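Local coordinates for protein leucine aminopeptidase 2 (Saccharomyces cerevisiae, PDB 2XQ0) that removes amino-terminal residues, preferably from di- and tripeptides, as a zinc-dependent M1 aminopeptidase, and also shows low epoxide hydrolase activity in vitro, at residues G181-D186 / N192-E197; L214-I219 / T224-P229. All coordinates share one frame; numbering follows the deposited sequence.

Contact 1: residues G181-D186 / N192-E197; sequences GIRIED and NIYRFE
R183 lies across two aromatic side chains of the neighbouring strand, and it illustrates how one long chain can serve both an apolar and a polar surface. Its aliphatic part meets F196, where CD of R183 comes to 3.6 Å from ring atom CE1. Beyond that, the guanidinium reaches Y194, whose CD1 sits over one face of the group, near its rim, with R183 NH2 3.4 Å from Y194 CD1. The two planes are 54° apart, so this is an oblique meeting and not a flat stack. The path is set by the torsions: CG leaves anti to the backbone N (chi1 180°), and a bend at chi2 of 82° turns the chain along the partner strand toward Y194. A salt bridge from R183 NH2 to D186 OD2, within the same segment, is modelled implausibly short and remains doubtful, but NE gives its proton to a water 2.9 Å away. That water also accepts from R195 N and lies near the edge of the guanidinium, which should restrict rotation of the group.

Underneath runs an antiparallel beta hairpin at the margin of the large sheet of the M1 N-terminal domain, with 182-183 as its outermost strand and 193-199 next to it. I182 and E197 form a hydrogen-bonded pair, N to O in both directions, each 2.8 Å long. R183 and F196 follow as a non-hydrogen-bonded pair, putting both side chains on the same face, where F196 also meets the ring of F179. One further bond, I184 N to R195 O at 2.9 Å, comes from above the carbonyl plane as the first segment veers off. I184 turns its side chain toward the partner segment, CD1 reaching 4.2 Å from F196 O.

Contact 2: residues L214-I219 / T224-P229; sequences LSSAPI and TVYTEP
Four backbone hydrogen bonds join S215 to T227 and A217 to V225, each pair bonded in both directions, in an antiparallel beta hairpin. The shortest, V225 N to A217 O, measures 2.8 Å; at the other end S215 N points almost straight down the carbonyl of T227, at 2.9 Å from its O. The strands form one margin of a five-stranded mixed sheet, with 223-227 bonded on its far side to strand 264-266, where T227 OG1 also finds its partner, the carbonyl of V266.

Between the bonded pairs, S216 and Y226 face each other without hydrogen bonds and put their side chains on one surface. CB of S216 lies over the face of the Y226 ring, 3.8 Å from its centroid, in a CH-pi contact. T224 packs beside it: with CG2 anti to the backbone N and OG1 beside it (chi1 -55°), the methyl comes to 3.7 Å from S216 CB.

The other surface carries A217, V225 and T227, with L232 and Q236 of helix 229-239 against A217. Nearer the turn, the I219 side chain crosses that of V225 at about a right angle, I219 CG2 lying 3.7 Å from V225 CG1. The I219 side chain is also about 11 Å from that of E302, the proton acceptor of the active site. Two residues past the end of the second strand, the ring of P229 meets S215 OG, 3.4 Å from P229 CG.

Both contacts are local hairpin closures, met in series along the chain with no nesting or crossing. Contact 1 comes first, closing a short connection, part of it not modelled, at the margin of the large N-terminal-domain sheet. From there the chain leaves along strand 193-199, passes through strand 209-211 of a separate four-stranded sheet, and enters contact 2. This second, tighter hairpin begins the mixed sheet that continues with 264-266, and it leads directly into helix 229-239. The centres lie 16 Å apart and the nearest atoms about 6 Å, without touching. Strand 177-179 lies beside both, meeting Y194 and F196 as well as L214 and Y226.

Contact 1: residues G181-D186 / N192-E197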
# COMPACT_ATOMS: atom_id res chain seq x y z
N GLY A 181 -16.34 -7.31 1.97
CA GLY A 181 -17.10 -8.50 1.67
C GLY A 181 -18.28 -8.14 0.79
O GLY A 181 -18.47 -6.98 0.44
N ILE A 182 -19.09 -9.13 0.45
CA ILE A 182 -20.23 -8.92 -0.42
C ILE A 182 -21.45 -8.65 0.44
O ILE A 182 -21.76 -9.39 1.37
CB ILE A 182 -20.47 -10.10 -1.37
CG1 ILE A 182 -19.25 -10.27 -2.29
CG2 ILE A 182 -21.74 -9.88 -2.19
CD1 ILE A 182 -19.34 -11.40 -3.28
N ARG A 183 -22.11 -7.54 0.16
CA ARG A 183 -23.29 -7.15 0.91
C ARG A 183 -24.40 -8.17 0.73
O ARG A 183 -24.63 -8.66 -0.37
CB ARG A 183 -23.75 -5.78 0.41
CG ARG A 183 -24.97 -5.25 1.09
CD ARG A 183 -24.62 -4.59 2.40
NE ARG A 183 -25.84 -4.04 2.99
CZ ARG A 183 -26.36 -2.87 2.65
NH1 ARG A 183 -25.75 -2.11 1.76
NH2 ARG A 183 -27.48 -2.45 3.22
N ILE A 184 -25.06 -8.51 1.83
CA ILE A 184 -26.30 -9.28 1.78
C ILE A 184 -27.43 -8.27 1.66
O ILE A 184 -27.74 -7.55 2.61
CB ILE A 184 -26.46 -10.14 3.02
CG1 ILE A 184 -25.34 -11.18 3.07
CG2 ILE A 184 -27.82 -10.82 3.02
CD1 ILE A 184 -25.20 -11.88 4.39
N GLU A 185 -28.05 -8.21 0.48
CA GLU A 185 -28.78 -7.03 0.00
C GLU A 185 -30.04 -6.60 0.75
O GLU A 185 -30.66 -7.39 1.47
CB GLU A 185 -29.07 -7.15 -1.50
CG GLU A 185 -27.81 -7.12 -2.36
CD GLU A 185 -28.10 -7.33 -3.84
OE1 GLU A 185 -29.25 -7.70 -4.18
OE2 GLU A 185 -27.18 -7.12 -4.66
N ASP A 186 -30.41 -5.34 0.56
CA ASP A 186 -31.57 -4.74 1.21
C ASP A 186 -32.83 -4.88 0.37
O ASP A 186 -33.66 -3.97 0.31
CB ASP A 186 -31.32 -3.25 1.49
CG ASP A 186 -30.35 -3.02 2.64
OD1 ASP A 186 -30.03 -4.00 3.36
OD2 ASP A 186 -29.92 -1.87 2.82
N ASN A 192 -30.41 0.44 9.05
CA ASN A 192 -29.19 0.89 9.71
C ASN A 192 -28.29 -0.27 10.12
O ASN A 192 -27.32 -0.08 10.85
CB ASN A 192 -29.52 1.78 10.92
CG ASN A 192 -30.13 3.10 10.51
OD1 ASN A 192 -30.05 3.51 9.35
ND2 ASN A 192 -30.76 3.78 11.46
N ILE A 193 -28.61 -1.47 9.64
CA ILE A 193 -27.81 -2.66 9.91
C ILE A 193 -27.33 -3.26 8.60
O ILE A 193 -28.12 -3.78 7.81
CB ILE A 193 -28.58 -3.71 10.71
CG1 ILE A 193 -28.81 -3.22 12.14
CG2 ILE A 193 -27.83 -5.02 10.74
CD1 ILE A 193 -29.48 -4.23 13.03
N TYR A 194 -26.02 -3.19 8.37
CA TYR A 194 -25.42 -3.63 7.13
C TYR A 194 -24.78 -5.00 7.32
O TYR A 194 -23.87 -5.15 8.14
CB TYR A 194 -24.39 -2.59 6.67
CG TYR A 194 -25.01 -1.22 6.49
CD1 TYR A 194 -25.37 -0.75 5.23
CD2 TYR A 194 -25.27 -0.41 7.60
CE1 TYR A 194 -25.95 0.47 5.07
CE2 TYR A 194 -25.85 0.83 7.45
CZ TYR A 194 -26.19 1.26 6.18
OH TYR A 194 -26.78 2.49 6.02
N ARG A 195 -25.25 -5.99 6.56
CA ARG A 195 -24.71 -7.35 6.66
C ARG A 195 -23.88 -7.69 5.43
O ARG A 195 -24.20 -7.27 4.31
CB ARG A 195 -25.84 -8.37 6.82
CG ARG A 195 -26.71 -8.12 8.04
CD ARG A 195 -27.77 -9.19 8.15
NE ARG A 195 -28.64 -8.99 9.31
CZ ARG A 195 -28.35 -9.40 10.54
NH1 ARG A 195 -27.21 -10.02 10.79
NH2 ARG A 195 -29.20 -9.18 11.53
N PHE A 196 -22.79 -8.45 5.65
CA PHE A 196 -21.85 -8.77 4.57
C PHE A 196 -21.38 -10.20 4.75
O PHE A 196 -21.46 -10.76 5.83
CB PHE A 196 -20.60 -7.89 4.63
CG PHE A 196 -20.88 -6.42 4.58
CD1 PHE A 196 -20.90 -5.75 3.36
CD2 PHE A 196 -21.11 -5.71 5.74
CE1 PHE A 196 -21.15 -4.40 3.30
CE2 PHE A 196 -21.38 -4.35 5.69
CZ PHE A 196 -21.39 -3.70 4.47
N GLU A 197 -20.83 -10.76 3.68
CA GLU A 197 -20.24 -12.09 3.75
C GLU A 197 -18.94 -12.07 2.96
O GLU A 197 -18.89 -11.53 1.85
CB GLU A 197 -21.21 -13.07 3.11
CG GLU A 197 -20.98 -14.50 3.48
CD GLU A 197 -22.12 -15.38 3.02
OE1 GLU A 197 -22.74 -15.06 1.98
OE2 GLU A 197 -22.39 -16.39 3.72
O HOH W 1 -27.77 -5.26 4.80

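Contact 2: residues L214-I219 / T224-P229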
# COMPACT_ATOMS: atom_id res chain seq x y z
N LEU A 214 -22.02 8.04 2.18
CA LEU A 214 -21.51 7.40 0.98
C LEU A 214 -22.64 7.16 -0.01
O LEU A 214 -23.71 6.66 0.35
CB LEU A 214 -20.88 6.06 1.34
CG LEU A 214 -19.63 6.10 2.23
CD1 LEU A 214 -19.15 4.69 2.53
CD2 LEU A 214 -18.54 6.90 1.53
N SER A 215 -22.39 7.51 -1.26
CA SER A 215 -23.25 7.09 -2.34
C SER A 215 -22.39 6.24 -3.26
O SER A 215 -21.19 6.07 -3.01
CB SER A 215 -23.87 8.29 -3.06
OG SER A 215 -22.98 9.39 -3.14
N SER A 216 -23.00 5.68 -4.30
CA SER A 216 -22.31 4.77 -5.18
C SER A 216 -22.80 4.89 -6.62
O SER A 216 -23.92 5.37 -6.88
CB SER A 216 -22.50 3.34 -4.69
OG SER A 216 -23.84 2.95 -4.90
N ALA A 217 -21.97 4.43 -7.56
CA ALA A 217 -22.26 4.51 -9.00
C ALA A 217 -21.51 3.40 -9.73
O ALA A 217 -20.38 3.07 -9.38
CB ALA A 217 -21.84 5.87 -9.54
N PRO A 218 -22.15 2.81 -10.74
CA PRO A 218 -21.47 1.73 -11.45
C PRO A 218 -20.28 2.20 -12.28
O PRO A 218 -20.35 3.21 -12.96
CB PRO A 218 -22.56 1.19 -12.38
CG PRO A 218 -23.51 2.40 -12.60
CD PRO A 218 -23.51 3.07 -11.25
N ILE A 219 -19.18 1.45 -12.22
CA ILE A 219 -18.03 1.76 -13.08
C ILE A 219 -17.70 0.60 -14.00
O ILE A 219 -16.72 0.65 -14.73
CB ILE A 219 -16.78 2.14 -12.27
CG1 ILE A 219 -16.53 1.13 -11.13
CG2 ILE A 219 -16.94 3.54 -11.71
CD1 ILE A 219 -15.29 1.43 -10.29
N THR A 224 -18.41 -1.16 -8.74
CA THR A 224 -19.12 0.02 -8.30
C THR A 224 -18.14 0.90 -7.57
O THR A 224 -17.28 0.40 -6.87
CB THR A 224 -20.23 -0.38 -7.34
OG1 THR A 224 -21.08 -1.37 -7.96
CG2 THR A 224 -21.05 0.82 -6.91
N VAL A 225 -18.26 2.21 -7.72
CA VAL A 225 -17.45 3.09 -6.89
C VAL A 225 -18.29 3.72 -5.78
O VAL A 225 -19.47 4.06 -5.99
CB VAL A 225 -16.73 4.18 -7.73
CG1 VAL A 225 -17.74 5.09 -8.44
CG2 VAL A 225 -15.80 5.01 -6.83
N TYR A 226 -17.70 3.86 -4.59
CA TYR A 226 -18.33 4.46 -3.42
C TYR A 226 -17.54 5.71 -3.03
O TYR A 226 -16.33 5.69 -3.07
CB TYR A 226 -18.35 3.48 -2.25
CG TYR A 226 -19.26 2.30 -2.47
CD1 TYR A 226 -20.57 2.33 -2.02
CD2 TYR A 226 -18.81 1.16 -3.13
CE1 TYR A 226 -21.42 1.26 -2.23
CE2 TYR A 226 -19.65 0.08 -3.34
CZ TYR A 226 -20.96 0.14 -2.88
OH TYR A 226 -21.82 -0.92 -3.08
N THR A 227 -18.23 6.80 -2.70
CA THR A 227 -17.55 8.00 -2.23
C THR A 227 -18.56 9.02 -1.75
O THR A 227 -19.76 8.75 -1.73
CB THR A 227 -16.63 8.64 -3.30
OG1 THR A 227 -15.86 9.70 -2.71
CG2 THR A 227 -17.43 9.18 -4.46
N GLU A 228 -18.08 10.20 -1.35
CA GLU A 228 -18.98 11.27 -0.95
C GLU A 228 -19.72 11.81 -2.17
O GLU A 228 -19.13 11.97 -3.25
CB GLU A 228 -18.20 12.38 -0.23
CG GLU A 228 -17.56 11.93 1.10
CD GLU A 228 -16.54 12.93 1.64
OE1 GLU A 228 -15.35 12.83 1.27
OE2 GLU A 228 -16.93 13.82 2.44
N PRO A 229 -21.03 12.07 -2.01
CA PRO A 229 -21.84 12.53 -3.15
C PRO A 229 -21.17 13.61 -4.01
O PRO A 229 -21.24 13.54 -5.24
CB PRO A 229 -23.11 13.06 -2.49
CG PRO A 229 -23.22 12.22 -1.21
CD PRO A 229 -21.80 12.00 -0.76